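ERPC (Borrelia burgdorferi, PDB 4BXM) probably binds the host complement regulator factor H at the spirochaete surface, as an outer surface lipoprotein of the Erp family. Local coordinates at residues A[23-28]-A[38-43]; A[83-88]-A[115-120]; A[124-129]-A[147-152]. All blocks are in the same frame, centred on the assembly; numbering follows the deposited sequence.

How the contacts relate
All three contacts belong to one long antiparallel sheet and the helices packed on it, and they follow one another along the chain without interleaving. Contact 1 pairs strands 21-29 and 35-45. Contact 2 sets helix 79-88 against strand 114-122, its centre about 15 Å from that of contact 1. Contact 3 lies between them in the fold, centres about 11 Å from contact 1 and 10 Å from contact 2, because strand 125-134 runs beside 114-122 and strand 142-148 beside 21-29. The last strands thus close onto the first, and helix 79-88 meets both strand 142-148 and helix 149-156 through Met86. Together they build one continuous sheet with helices on it.

Contact 1: A[23-28]-A[38-43]; sequences TVKIKN and LGDLVV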
ATOM      1  N   THR A  23       2.216  -9.559   6.170  1.00 26.03           N
ATOM      2  CA  THR A  23       2.743  -8.278   6.537  1.00 27.15           C
ATOM      3  C   THR A  23       3.981  -8.099   5.702  1.00 31.57           C
ATOM      4  O   THR A  23       4.794  -9.048   5.548  1.00 29.93           O
ATOM      5  CB  THR A  23       3.000  -8.210   8.058  1.00 29.54           C
ATOM      6  OG1 THR A  23       1.741  -8.234   8.729  1.00 32.22           O
ATOM      7  CG2 THR A  23       3.675  -6.939   8.455  1.00 31.97           C
ATOM      8  N   VAL A  24       4.092  -6.921   5.084  1.00 28.34           N
ATOM      9  CA  VAL A  24       5.299  -6.580   4.331  1.00 26.59           C
ATOM     10  C   VAL A  24       5.709  -5.202   4.711  1.00 26.79           C
ATOM     11  O   VAL A  24       4.876  -4.380   5.080  1.00 25.34           O
ATOM     12  CB  VAL A  24       5.157  -6.708   2.765  1.00 28.37           C
ATOM     13  CG1 VAL A  24       4.989  -8.150   2.339  1.00 34.40           C
ATOM     14  CG2 VAL A  24       4.053  -5.788   2.165  1.00 24.38           C
ATOM     15  N   LYS A  25       7.026  -4.940   4.620  1.00 27.38           N
ATOM     16  CA  LYS A  25       7.598  -3.646   4.875  1.00 28.19           C
ATOM     17  C   LYS A  25       7.278  -2.760   3.681  1.00 26.23           C
ATOM     18  O   LYS A  25       7.281  -3.205   2.514  1.00 25.94           O
ATOM     19  CB  LYS A  25       9.100  -3.722   5.059  1.00 35.12           C
ATOM     20  CG  LYS A  25       9.473  -4.523   6.303  1.00 37.30           C
ATOM     21  CD  LYS A  25      10.580  -3.824   7.051  1.00 48.62           C
ATOM     22  CE  LYS A  25      11.013  -4.602   8.287  1.00 51.09           C
ATOM     23  NZ  LYS A  25      12.097  -5.531   7.885  1.00 60.86           N
ATOM     24  N   ILE A  26       6.980  -1.512   3.985  1.00 25.17           N
ATOM     25  CA  ILE A  26       6.651  -0.605   2.923  1.00 26.81           C
ATOM     26  C   ILE A  26       7.497   0.624   3.034  1.00 26.70           C
ATOM     27  O   ILE A  26       7.636   1.178   4.092  1.00 25.76           O
ATOM     28  CB  ILE A  26       5.200  -0.211   2.900  1.00 25.26           C
ATOM     29  CG1 ILE A  26       4.903   0.686   1.673  1.00 24.56           C
ATOM     30  CG2 ILE A  26       4.772   0.470   4.173  1.00 25.18           C
ATOM     31  CD1 ILE A  26       3.412   0.800   1.465  1.00 24.01           C
ATOM     32  N   LYS A  27       8.042   1.008   1.913  1.00 28.47           N
ATOM     33  CA  LYS A  27       8.847   2.255   1.828  1.00 34.62           C
ATOM     34  C   LYS A  27       8.112   3.349   1.077  1.00 32.76           C
ATOM     35  O   LYS A  27       7.354   3.045   0.103  1.00 34.99           O
ATOM     36  CB  LYS A  27      10.110   1.971   1.036  1.00 31.36           C
ATOM     37  CG  LYS A  27      11.121   1.093   1.698  1.00 32.31           C
ATOM     38  CD  LYS A  27      12.176   0.736   0.636  1.00 36.38           C
ATOM     39  CE  LYS A  27      13.167  -0.305   1.077  1.00 34.84           C
ATOM     40  NZ  LYS A  27      13.874   0.152   2.304  1.00 42.16           N
ATOM     41  N   ASN A  28       8.319   4.586   1.476  1.00 34.04           N
ATOM     42  CA  ASN A  28       7.842   5.716   0.715  1.00 35.32           C
ATOM     43  C   ASN A  28       8.841   6.801   0.301  1.00 45.85           C
ATOM     44  O   ASN A  28       9.904   6.953   0.850  1.00 37.17           O
ATOM     45  CB  ASN A  28       6.659   6.378   1.379  1.00 37.49           C
ATOM     46  CG  ASN A  28       7.045   7.202   2.550  1.00 40.65           C
ATOM     47  OD1 ASN A  28       8.113   7.077   3.046  1.00 36.71           O
ATOM     48  ND2 ASN A  28       6.165   8.040   2.990  1.00 43.28           N
ATOM     49  N   LEU A  38       9.043   3.213   5.616  1.00 32.27           N
ATOM     50  CA  LEU A  38       7.932   3.845   6.356  1.00 30.97           C
ATOM     51  C   LEU A  38       7.379   3.006   7.518  1.00 31.49           C
ATOM     52  O   LEU A  38       7.204   3.496   8.651  1.00 32.17           O
ATOM     53  CB  LEU A  38       6.813   4.257   5.403  1.00 31.20           C
ATOM     54  CG  LEU A  38       5.585   4.903   6.066  1.00 30.36           C
ATOM     55  CD1 LEU A  38       5.936   6.203   6.778  1.00 32.64           C
ATOM     56  CD2 LEU A  38       4.433   5.091   5.079  1.00 33.15           C
ATOM     57  N   GLY A  39       7.073   1.739   7.247  1.00 30.87           N
ATOM     58  CA  GLY A  39       6.506   0.878   8.267  1.00 25.99           C
ATOM     59  C   GLY A  39       6.120  -0.446   7.661  1.00 29.58           C
ATOM     60  O   GLY A  39       6.757  -0.953   6.673  1.00 28.15           O
ATOM     61  N   ASP A  40       5.064  -1.004   8.243  1.00 27.01           N
ATOM     62  CA  ASP A  40       4.485  -2.227   7.759  1.00 28.07           C
ATOM     63  C   ASP A  40       3.179  -2.030   6.991  1.00 27.49           C
ATOM     64  O   ASP A  40       2.339  -1.283   7.431  1.00 26.62           O
ATOM     65  CB  ASP A  40       4.156  -3.112   8.962  1.00 28.49           C
ATOM     66  CG  ASP A  40       5.420  -3.742   9.585  1.00 33.82           C
ATOM     67  OD1 ASP A  40       6.488  -3.763   8.926  1.00 35.37           O
ATOM     68  OD2 ASP A  40       5.293  -4.291  10.681  1.00 43.69           O
ATOM     69  N   LEU A  41       2.998  -2.807   5.919  1.00 25.99           N
ATOM     70  CA  LEU A  41       1.716  -2.955   5.277  1.00 24.87           C
ATOM     71  C   LEU A  41       1.178  -4.355   5.562  1.00 24.05           C
ATOM     72  O   LEU A  41       1.762  -5.355   5.174  1.00 22.69           O
ATOM     73  CB  LEU A  41       1.771  -2.671   3.756  1.00 24.60           C
ATOM     74  CG  LEU A  41       0.413  -2.643   3.029  1.00 26.16           C
ATOM     75  CD1 LEU A  41      -0.346  -1.398   3.358  1.00 29.61           C
ATOM     76  CD2 LEU A  41       0.587  -2.696   1.518  1.00 27.07           C
ATOM     77  N   VAL A  42       0.024  -4.380   6.238  1.00 23.45           N
ATOM     78  CA  VAL A  42      -0.737  -5.599   6.539  1.00 20.57           C
ATOM     79  C   VAL A  42      -1.802  -5.808   5.429  1.00 22.50           C
ATOM     80  O   VAL A  42      -2.596  -4.929   5.225  1.00 19.13           O
ATOM     81  CB  VAL A  42      -1.417  -5.457   7.906  1.00 21.05           C
ATOM     82  CG1 VAL A  42      -2.183  -6.728   8.300  1.00 24.61           C
ATOM     83  CG2 VAL A  42      -0.394  -5.160   8.964  1.00 22.31           C
ATOM     84  N   VAL A  43      -1.770  -6.956   4.726  1.00 18.48           N
ATOM     85  CA  VAL A  43      -2.662  -7.310   3.689  1.00 21.16           C
ATOM     86  C   VAL A  43      -3.602  -8.462   4.069  1.00 24.49           C
ATOM     87  O   VAL A  43      -3.092  -9.544   4.394  1.00 23.67           O
ATOM     88  CB  VAL A  43      -1.842  -7.714   2.472  1.00 19.91           C
ATOM     89  CG1 VAL A  43      -2.803  -7.956   1.313  1.00 22.09           C
ATOM     90  CG2 VAL A  43      -0.855  -6.593   2.134  1.00 22.00           C
TER
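Val24 and Leu41 face each other as a hydrogen-bonded antiparallel pair, each giving its N-H to the carbonyl of the other. The bond from Leu41 N to Val24 O is short, 2.6 Å; the return bond, Val24 N to Leu41 O, is 2.8 Å. Farther on, Ile26 N donates to Gly39 O. The carbonyl of Ile26 then takes two donors, both lying in its plane: Leu38 N at 2.9 Å and Gly39 N at a longer 3.3 Å. CA-H groups of Thr23, Lys25 and Asp40 add contacts to carbonyl oxygens of the opposite strand.

The apolar side is made by Val24, Ile26 and Leu41. Val24 and Leu41 lie side by side and point the same way, with Val24 CG2 against Leu41 CB. The CG2 branch of Ile26, set between its backbone N and carbonyl carbon, rests 3.5 Å from Gly39 O. Leu38 brings its CB to 3.4 Å from Ile26 O and also against Asn28 OD1, its side chain crossing that of Asn28 obliquely. Ile147 of strand 142-148 packs against both Val24 and Leu41 on the buried face.

Thr23, Lys25, Asp40 and Val42 occupy the other, more exposed face. The methyl CG2 of Thr23 touches the Asp40 carboxylate, 3.8 Å from CG. Lys25 runs alongside Asp40, but the charges do not meet: Lys25 NZ stays 6.0 Å from Asp40 OD1. Separately, Lys27 forms a salt bridge through NZ with Asp37, which lies just before segment 38-43.

With Leu38 and Gly39 both set opposite Ile26, the pairing contains a classic beta bulge, here within the hairpin of strands 21-29 and 35-45 that opens the OspE-family fold.

Contact 2: A[83-88]-A[115-120]; sequences IKAMTE and IITKIE
Thr117 reaches from its strand to the last turn of helix 79-88 and donates its hydroxyl OG1 to the carbonyl oxygen of Ala85, a short bond of 2.6 Å. The hydroxyl sits above the plane of that carbonyl, 37° out of it. Placing OG1 between the backbone N and the carbonyl carbon (chi1 65°) turns it to the helix, while CG2 lies 3.9 Å from the sulphur of Met86, whose side chain crosses that of Thr117 at about a right angle. Ala85 CB closes in at 3.5 Å from Thr117 OG1. This part is buried: Phe92 of strand 90-93 packs on Ala85 and Thr117, and Leu152 and Leu156 of helix 149-156 on Met86.

Toward Ile119 the contact is more open to solvent and rests on a single methyl. Its CD1 meets backbone rather than side chain, 3.4 Å from Glu88 O and 4.0 Å from Thr87 O, and the exposed Glu88 side chain leaves the helix on the solvent side. Within the helix, Thr87 OG1 bonds back to Ile83 O at 2.9 Å.

Here a short helix packs on an antiparallel sheet, its segment axis 25° from that of strand 114-122, an alpha+beta arrangement.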
ATOM      1  N   ILE A  83      -3.774  -8.940  -7.473  1.00 23.23           N
ATOM      2  CA  ILE A  83      -2.732 -10.006  -7.415  1.00 26.84           C
ATOM      3  C   ILE A  83      -1.768  -9.832  -8.570  1.00 24.16           C
ATOM      4  O   ILE A  83      -0.609  -9.784  -8.339  1.00 22.64           O
ATOM      5  CB  ILE A  83      -3.305 -11.427  -7.489  1.00 25.91           C
ATOM      6  CG1 ILE A  83      -4.256 -11.726  -6.318  1.00 31.13           C
ATOM      7  CG2 ILE A  83      -2.176 -12.490  -7.625  1.00 26.89           C
ATOM      8  CD1 ILE A  83      -3.699 -11.404  -4.993  1.00 32.93           C
ATOM      9  N   LYS A  84      -2.302  -9.730  -9.795  1.00 25.55           N
ATOM     10  CA  LYS A  84      -1.467  -9.573 -10.952  1.00 27.74           C
ATOM     11  C   LYS A  84      -0.618  -8.297 -10.800  1.00 28.02           C
ATOM     12  O   LYS A  84       0.640  -8.328 -10.950  1.00 25.05           O
ATOM     13  CB  LYS A  84      -2.296  -9.553 -12.236  1.00 31.26           C
ATOM     14  CG  LYS A  84      -1.497  -9.066 -13.422  1.00 38.92           C
ATOM     15  CD  LYS A  84      -2.332  -9.020 -14.691  1.00 45.11           C
ATOM     16  CE  LYS A  84      -1.454  -8.661 -15.910  1.00 49.68           C
ATOM     17  NZ  LYS A  84      -0.609  -7.420 -15.654  1.00 50.72           N
ATOM     18  N   ALA A  85      -1.279  -7.176 -10.449  1.00 25.95           N
ATOM     19  CA  ALA A  85      -0.574  -5.889 -10.333  1.00 22.61           C
ATOM     20  C   ALA A  85       0.542  -5.938  -9.341  1.00 23.07           C
ATOM     21  O   ALA A  85       1.611  -5.267  -9.517  1.00 26.07           O
ATOM     22  CB  ALA A  85      -1.516  -4.811  -9.854  1.00 22.73           C
ATOM     23  N   MET A  86       0.292  -6.636  -8.226  1.00 20.36           N
ATOM     24  CA  MET A  86       1.272  -6.651  -7.151  1.00 21.18           C
ATOM     25  C   MET A  86       2.419  -7.693  -7.311  1.00 24.85           C
ATOM     26  O   MET A  86       3.326  -7.760  -6.478  1.00 23.29           O
ATOM     27  CB  MET A  86       0.575  -6.899  -5.798  1.00 21.73           C
ATOM     28  CG  MET A  86      -0.343  -5.806  -5.371  1.00 23.79           C
ATOM     29  SD  MET A  86       0.331  -4.115  -5.203  1.00 26.44           S
ATOM     30  CE  MET A  86       1.131  -4.181  -3.619  1.00 29.62           C
ATOM     31  N   THR A  87       2.351  -8.512  -8.331  1.00 24.40           N
ATOM     32  CA  THR A  87       3.377  -9.496  -8.586  1.00 28.08           C
ATOM     33  C   THR A  87       4.044  -9.343  -9.970  1.00 32.75           C
ATOM     34  O   THR A  87       5.237  -9.688 -10.094  1.00 29.15           O
ATOM     35  CB  THR A  87       2.800 -10.915  -8.510  1.00 28.14           C
ATOM     36  OG1 THR A  87       1.762 -11.061  -9.470  1.00 25.42           O
ATOM     37  CG2 THR A  87       2.275 -11.173  -7.104  1.00 29.67           C
ATOM     38  N   GLU A  88       3.306  -8.748 -10.924  1.00 31.81           N
ATOM     39  CA  GLU A  88       3.761  -8.496 -12.259  1.00 31.26           C
ATOM     40  C   GLU A  88       3.748  -7.053 -12.691  1.00 32.45           C
ATOM     41  O   GLU A  88       4.273  -6.813 -13.791  1.00 30.11           O
ATOM     42  CB  GLU A  88       2.916  -9.243 -13.286  1.00 31.90           C
ATOM     43  CG  GLU A  88       2.743 -10.739 -13.025  1.00 39.63           C
ATOM     44  CD  GLU A  88       1.800 -11.347 -14.033  1.00 40.41           C
ATOM     45  OE1 GLU A  88       1.671 -10.738 -15.114  1.00 48.61           O
ATOM     46  OE2 GLU A  88       1.168 -12.378 -13.737  1.00 40.25           O
ATOM     47  N   ILE A 115      -5.014   2.338  -8.768  1.00 23.17           N
ATOM     48  CA  ILE A 115      -3.577   2.208  -8.427  1.00 24.29           C
ATOM     49  C   ILE A 115      -2.823   1.557  -9.582  1.00 21.86           C
ATOM     50  O   ILE A 115      -3.178   0.468 -10.018  1.00 21.89           O
ATOM     51  CB  ILE A 115      -3.396   1.366  -7.156  1.00 24.69           C
ATOM     52  CG1 ILE A 115      -4.095   1.993  -5.968  1.00 22.02           C
ATOM     53  CG2 ILE A 115      -1.936   1.189  -6.770  1.00 29.22           C
ATOM     54  CD1 ILE A 115      -3.689   3.388  -5.668  1.00 27.39           C
ATOM     55  N   ILE A 116      -1.776   2.230 -10.062  1.00 21.17           N
ATOM     56  CA  ILE A 116      -0.936   1.727 -11.125  1.00 27.42           C
ATOM     57  C   ILE A 116       0.399   1.276 -10.549  1.00 23.30           C
ATOM     58  O   ILE A 116       1.032   2.018  -9.858  1.00 25.66           O
ATOM     59  CB  ILE A 116      -0.783   2.756 -12.259  1.00 31.10           C
ATOM     60  CG1 ILE A 116      -2.158   2.853 -12.986  1.00 34.46           C
ATOM     61  CG2 ILE A 116       0.236   2.260 -13.265  1.00 32.90           C
ATOM     62  CD1 ILE A 116      -2.185   3.918 -14.063  1.00 40.17           C
ATOM     63  N   THR A 117       0.765   0.016 -10.791  1.00 24.69           N
ATOM     64  CA  THR A 117       2.004  -0.546 -10.229  1.00 22.55           C
ATOM     65  C   THR A 117       2.995  -0.812 -11.350  1.00 23.71           C
ATOM     66  O   THR A 117       2.613  -0.995 -12.496  1.00 23.32           O
ATOM     67  CB  THR A 117       1.792  -1.880  -9.464  1.00 22.47           C
ATOM     68  OG1 THR A 117       1.362  -2.866 -10.349  1.00 20.32           O
ATOM     69  CG2 THR A 117       0.740  -1.758  -8.297  1.00 23.49           C
ATOM     70  N   LYS A 118       4.272  -0.770 -10.983  1.00 25.21           N
ATOM     71  CA  LYS A 118       5.398  -0.897 -11.886  1.00 27.89           C
ATOM     72  C   LYS A 118       6.446  -1.711 -11.081  1.00 28.90           C
ATOM     73  O   LYS A 118       6.609  -1.499  -9.890  1.00 27.38           O
ATOM     74  CB  LYS A 118       6.068   0.491 -12.208  1.00 32.24           C
ATOM     75  CG  LYS A 118       5.181   1.611 -12.777  1.00 32.92           C
ATOM     76  CD  LYS A 118       5.971   2.863 -13.096  1.00 33.21           C
ATOM     77  CE  LYS A 118       5.085   4.102 -13.141  1.00 38.18           C
ATOM     78  NZ  LYS A 118       5.727   5.247 -13.855  1.00 40.43           N
ATOM     79  N   ILE A 119       7.224  -2.546 -11.777  1.00 30.42           N
ATOM     80  CA  ILE A 119       8.397  -3.214 -11.167  1.00 30.83           C
ATOM     81  C   ILE A 119       9.608  -2.308 -11.445  1.00 31.21           C
ATOM     82  O   ILE A 119       9.901  -1.987 -12.598  1.00 30.27           O
ATOM     83  CB  ILE A 119       8.555  -4.660 -11.708  1.00 29.68           C
ATOM     84  CG1 ILE A 119       7.352  -5.503 -11.267  1.00 27.51           C
ATOM     85  CG2 ILE A 119       9.826  -5.306 -11.149  1.00 30.26           C
ATOM     86  CD1 ILE A 119       7.195  -6.814 -11.990  1.00 27.53           C
ATOM     87  N   GLU A 120      10.216  -1.797 -10.394  1.00 32.40           N
ATOM     88  CA  GLU A 120      11.418  -0.973 -10.512  1.00 37.41           C
ATOM     89  C   GLU A 120      12.528  -1.462  -9.577  1.00 42.25           C
ATOM     90  O   GLU A 120      12.268  -2.025  -8.522  1.00 47.62           O
ATOM     91  CB  GLU A 120      11.092   0.484 -10.218  1.00 38.41           C
ATOM     92  CG  GLU A 120      10.100   1.056 -11.207  1.00 37.59           C
ATOM     93  CD  GLU A 120       9.973   2.543 -11.126  1.00 44.54           C
ATOM     94  OE1 GLU A 120      10.795   3.239 -11.777  1.00 39.00           O
ATOM     95  OE2 GLU A 120       9.041   3.000 -10.405  1.00 45.75           O
TER

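Contact 3: A[124-129]-A[147-152]; sequences DFEYIT and ILLEDL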
ATOM      1  N   ASP A 124      19.610  -2.335  -6.631  1.00 50.78           N
ATOM      2  CA  ASP A 124      19.727  -3.702  -7.161  1.00 60.78           C
ATOM      3  C   ASP A 124      18.599  -4.706  -6.871  1.00 60.92           C
ATOM      4  O   ASP A 124      18.548  -5.781  -7.513  1.00 59.06           O
ATOM      5  CB  ASP A 124      21.050  -4.353  -6.750  1.00 65.01           C
ATOM      6  CG  ASP A 124      21.674  -5.102  -7.888  1.00 70.47           C
ATOM      7  OD1 ASP A 124      22.092  -4.420  -8.846  1.00 80.65           O
ATOM      8  OD2 ASP A 124      21.722  -6.348  -7.851  1.00 65.36           O
ATOM      9  N   PHE A 125      17.695  -4.369  -5.944  1.00 52.84           N
ATOM     10  CA  PHE A 125      16.533  -5.223  -5.659  1.00 45.36           C
ATOM     11  C   PHE A 125      15.252  -4.706  -6.390  1.00 41.52           C
ATOM     12  O   PHE A 125      15.045  -3.506  -6.522  1.00 33.21           O
ATOM     13  CB  PHE A 125      16.313  -5.282  -4.161  1.00 50.81           C
ATOM     14  CG  PHE A 125      17.321  -6.130  -3.447  1.00 61.65           C
ATOM     15  CD1 PHE A 125      18.554  -5.586  -3.044  1.00 61.68           C
ATOM     16  CD2 PHE A 125      17.060  -7.479  -3.197  1.00 63.41           C
ATOM     17  CE1 PHE A 125      19.497  -6.368  -2.383  1.00 62.06           C
ATOM     18  CE2 PHE A 125      17.997  -8.267  -2.538  1.00 64.51           C
ATOM     19  CZ  PHE A 125      19.220  -7.711  -2.132  1.00 62.71           C
ATOM     20  N   GLU A 126      14.423  -5.616  -6.865  1.00 40.42           N
ATOM     21  CA  GLU A 126      13.151  -5.299  -7.517  1.00 40.11           C
ATOM     22  C   GLU A 126      12.048  -4.967  -6.489  1.00 37.16           C
ATOM     23  O   GLU A 126      11.726  -5.763  -5.589  1.00 30.37           O
ATOM     24  CB  GLU A 126      12.721  -6.479  -8.375  1.00 40.03           C
ATOM     25  CG  GLU A 126      13.710  -6.810  -9.464  1.00 45.72           C
ATOM     26  CD  GLU A 126      13.091  -7.683 -10.548  1.00 48.38           C
ATOM     27  OE1 GLU A 126      12.748  -8.861 -10.292  1.00 51.07           O
ATOM     28  OE2 GLU A 126      12.916  -7.198 -11.672  1.00 49.51           O
ATOM     29  N   TYR A 127      11.517  -3.753  -6.578  1.00 37.94           N
ATOM     30  CA  TYR A 127      10.357  -3.357  -5.785  1.00 35.00           C
ATOM     31  C   TYR A 127       9.118  -3.121  -6.684  1.00 35.82           C
ATOM     32  O   TYR A 127       9.239  -2.807  -7.871  1.00 29.06           O
ATOM     33  CB  TYR A 127      10.662  -2.113  -5.030  1.00 33.79           C
ATOM     34  CG  TYR A 127      11.716  -2.260  -4.002  1.00 36.70           C
ATOM     35  CD1 TYR A 127      13.054  -2.366  -4.363  1.00 38.35           C
ATOM     36  CD2 TYR A 127      11.395  -2.248  -2.664  1.00 37.94           C
ATOM     37  CE1 TYR A 127      14.051  -2.475  -3.415  1.00 38.62           C
ATOM     38  CE2 TYR A 127      12.374  -2.363  -1.688  1.00 39.01           C
ATOM     39  CZ  TYR A 127      13.697  -2.481  -2.085  1.00 40.60           C
ATOM     40  OH  TYR A 127      14.618  -2.590  -1.109  1.00 45.96           O
ATOM     41  N   ILE A 128       7.933  -3.265  -6.084  1.00 28.43           N
ATOM     42  CA  ILE A 128       6.683  -2.870  -6.727  1.00 25.73           C
ATOM     43  C   ILE A 128       6.556  -1.489  -6.299  1.00 24.63           C
ATOM     44  O   ILE A 128       6.765  -1.216  -5.104  1.00 26.82           O
ATOM     45  CB  ILE A 128       5.479  -3.681  -6.229  1.00 25.69           C
ATOM     46  CG1 ILE A 128       5.440  -5.061  -6.905  1.00 26.84           C
ATOM     47  CG2 ILE A 128       4.142  -2.997  -6.527  1.00 24.17           C
ATOM     48  CD1 ILE A 128       4.961  -5.065  -8.347  1.00 26.68           C
ATOM     49  N   THR A 129       6.325  -0.563  -7.250  1.00 21.97           N
ATOM     50  CA  THR A 129       6.177   0.854  -6.816  1.00 22.99           C
ATOM     51  C   THR A 129       4.856   1.341  -7.230  1.00 21.67           C
ATOM     52  O   THR A 129       4.353   0.887  -8.248  1.00 20.84           O
ATOM     53  CB  THR A 129       7.145   1.843  -7.485  1.00 23.22           C
ATOM     54  OG1 THR A 129       6.951   1.693  -8.902  1.00 25.07           O
ATOM     55  CG2 THR A 129       8.588   1.496  -7.051  1.00 24.41           C
ATOM     56  N   ILE A 147       7.511  -1.557  -2.302  1.00 26.65           N
ATOM     57  CA  ILE A 147       7.451  -2.784  -1.507  1.00 28.46           C
ATOM     58  C   ILE A 147       8.278  -3.833  -2.215  1.00 24.55           C
ATOM     59  O   ILE A 147       8.115  -4.060  -3.406  1.00 25.41           O
ATOM     60  CB  ILE A 147       6.012  -3.386  -1.412  1.00 25.31           C
ATOM     61  CG1 ILE A 147       5.113  -2.473  -0.610  1.00 28.65           C
ATOM     62  CG2 ILE A 147       6.097  -4.749  -0.765  1.00 29.50           C
ATOM     63  CD1 ILE A 147       3.615  -2.609  -0.821  1.00 29.28           C
ATOM     64  N   LEU A 148       9.064  -4.585  -1.475  1.00 25.45           N
ATOM     65  CA  LEU A 148       9.870  -5.612  -2.118  1.00 27.02           C
ATOM     66  C   LEU A 148       9.077  -6.635  -2.927  1.00 24.91           C
ATOM     67  O   LEU A 148       8.137  -7.263  -2.491  1.00 26.25           O
ATOM     68  CB  LEU A 148      10.762  -6.314  -1.063  1.00 32.18           C
ATOM     69  CG  LEU A 148      11.954  -7.120  -1.558  1.00 39.15           C
ATOM     70  CD1 LEU A 148      12.959  -6.231  -2.310  1.00 41.82           C
ATOM     71  CD2 LEU A 148      12.618  -7.764  -0.341  1.00 38.28           C
ATOM     72  N   LEU A 149       9.478  -6.827  -4.149  1.00 26.35           N
ATOM     73  CA  LEU A 149       8.727  -7.653  -5.057  1.00 29.56           C
ATOM     74  C   LEU A 149       8.649  -9.102  -4.611  1.00 35.31           C
ATOM     75  O   LEU A 149       7.601  -9.764  -4.784  1.00 26.05           O
ATOM     76  CB  LEU A 149       9.334  -7.555  -6.461  1.00 31.91           C
ATOM     77  CG  LEU A 149       8.748  -8.576  -7.441  1.00 32.70           C
ATOM     78  CD1 LEU A 149       7.262  -8.386  -7.664  1.00 32.63           C
ATOM     79  CD2 LEU A 149       9.507  -8.441  -8.733  1.00 33.50           C
ATOM     80  N   GLU A 150       9.745  -9.596  -4.008  1.00 37.53           N
ATOM     81  CA  GLU A 150       9.783 -10.998  -3.571  1.00 38.24           C
ATOM     82  C   GLU A 150       8.906 -11.253  -2.413  1.00 34.17           C
ATOM     83  O   GLU A 150       8.294 -12.276  -2.375  1.00 34.94           O
ATOM     84  CB  GLU A 150      11.215 -11.438  -3.240  1.00 43.82           C
ATOM     85  CG  GLU A 150      11.855 -12.017  -4.510  1.00 52.86           C
ATOM     86  CD  GLU A 150      11.059 -13.219  -5.042  1.00 57.61           C
ATOM     87  OE1 GLU A 150      10.761 -14.114  -4.208  1.00 47.53           O
ATOM     88  OE2 GLU A 150      10.710 -13.257  -6.256  1.00 56.09           O
ATOM     89  N   ASP A 151       8.839 -10.302  -1.491  1.00 34.47           N
ATOM     90  CA  ASP A 151       7.892 -10.348  -0.352  1.00 37.33           C
ATOM     91  C   ASP A 151       6.444 -10.546  -0.771  1.00 37.23           C
ATOM     92  O   ASP A 151       5.737 -11.314  -0.128  1.00 35.39           O
ATOM     93  CB  ASP A 151       7.947  -9.081   0.482  1.00 37.73           C
ATOM     94  CG  ASP A 151       9.175  -8.993   1.338  1.00 46.82           C
ATOM     95  OD1 ASP A 151       9.771 -10.082   1.545  1.00 49.59           O
ATOM     96  OD2 ASP A 151       9.516  -7.839   1.797  1.00 48.21           O
ATOM     97  N   LEU A 152       6.020  -9.838  -1.839  1.00 34.10           N
ATOM     98  CA  LEU A 152       4.661  -9.922  -2.367  1.00 30.56           C
ATOM     99  C   LEU A 152       4.428 -11.236  -3.087  1.00 31.11           C
ATOM    100  O   LEU A 152       3.415 -11.899  -2.869  1.00 28.97           O
ATOM    101  CB  LEU A 152       4.379  -8.718  -3.310  1.00 28.71           C
ATOM    102  CG  LEU A 152       4.241  -7.352  -2.626  1.00 25.83           C
ATOM    103  CD1 LEU A 152       4.380  -6.179  -3.598  1.00 30.13           C
ATOM    104  CD2 LEU A 152       2.890  -7.273  -1.906  1.00 25.37           C
TER
HETATM  105  O   HOH W   1      12.403  -8.133  -4.792  1.00 32.15           O
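The junction where strand 142-148 gives way to helix 149-156 is held here against its hairpin partner, strand 125-134. Ile128 and Ile147 form a hydrogen-bonded antiparallel pair: Ile128 N to Ile147 O at 2.8 Å, and Ile147 N to Ile128 O at 2.9 Å. One step on, the pairing carries into the helix, since Leu149 N, in its first turn, donates to Glu126 O, also at 2.9 Å. A water gives a second hydrogen bond to Glu126 O and accepts one from Glu150 N, bridging the strand to the helix start.

Tyr127 and Leu148 meet as a CH-pi contact. The methyl CD1 of Leu148 stands over one face of the ring, 3.9 Å from its centroid and displaced toward the rim nearest CZ. In Leu148, chi1 -163° sets CG anti to the backbone N, and chi2 62° then places CD1 over the ring, although CB starts out away from the strand. The same methyl touches Phe125 CB. Leu148 is at the N-cap position, so this contact sits right where the antiparallel hairpin gives way to helix.

The buried flank is aliphatic. Ile128 CG1 lies 3.6 Å from Leu152 CD1 and 3.9 Å from Leu149 CD1, the two leucines coming from successive turns. At the more exposed margin, Glu126 runs beside Leu149 and points the same way, its OE1 3.6 Å from Leu149 CD2. Beyond the pair, Ile119 packs on Glu126 and Ile128, and Met86 of helix 79-88 reaches Ile147.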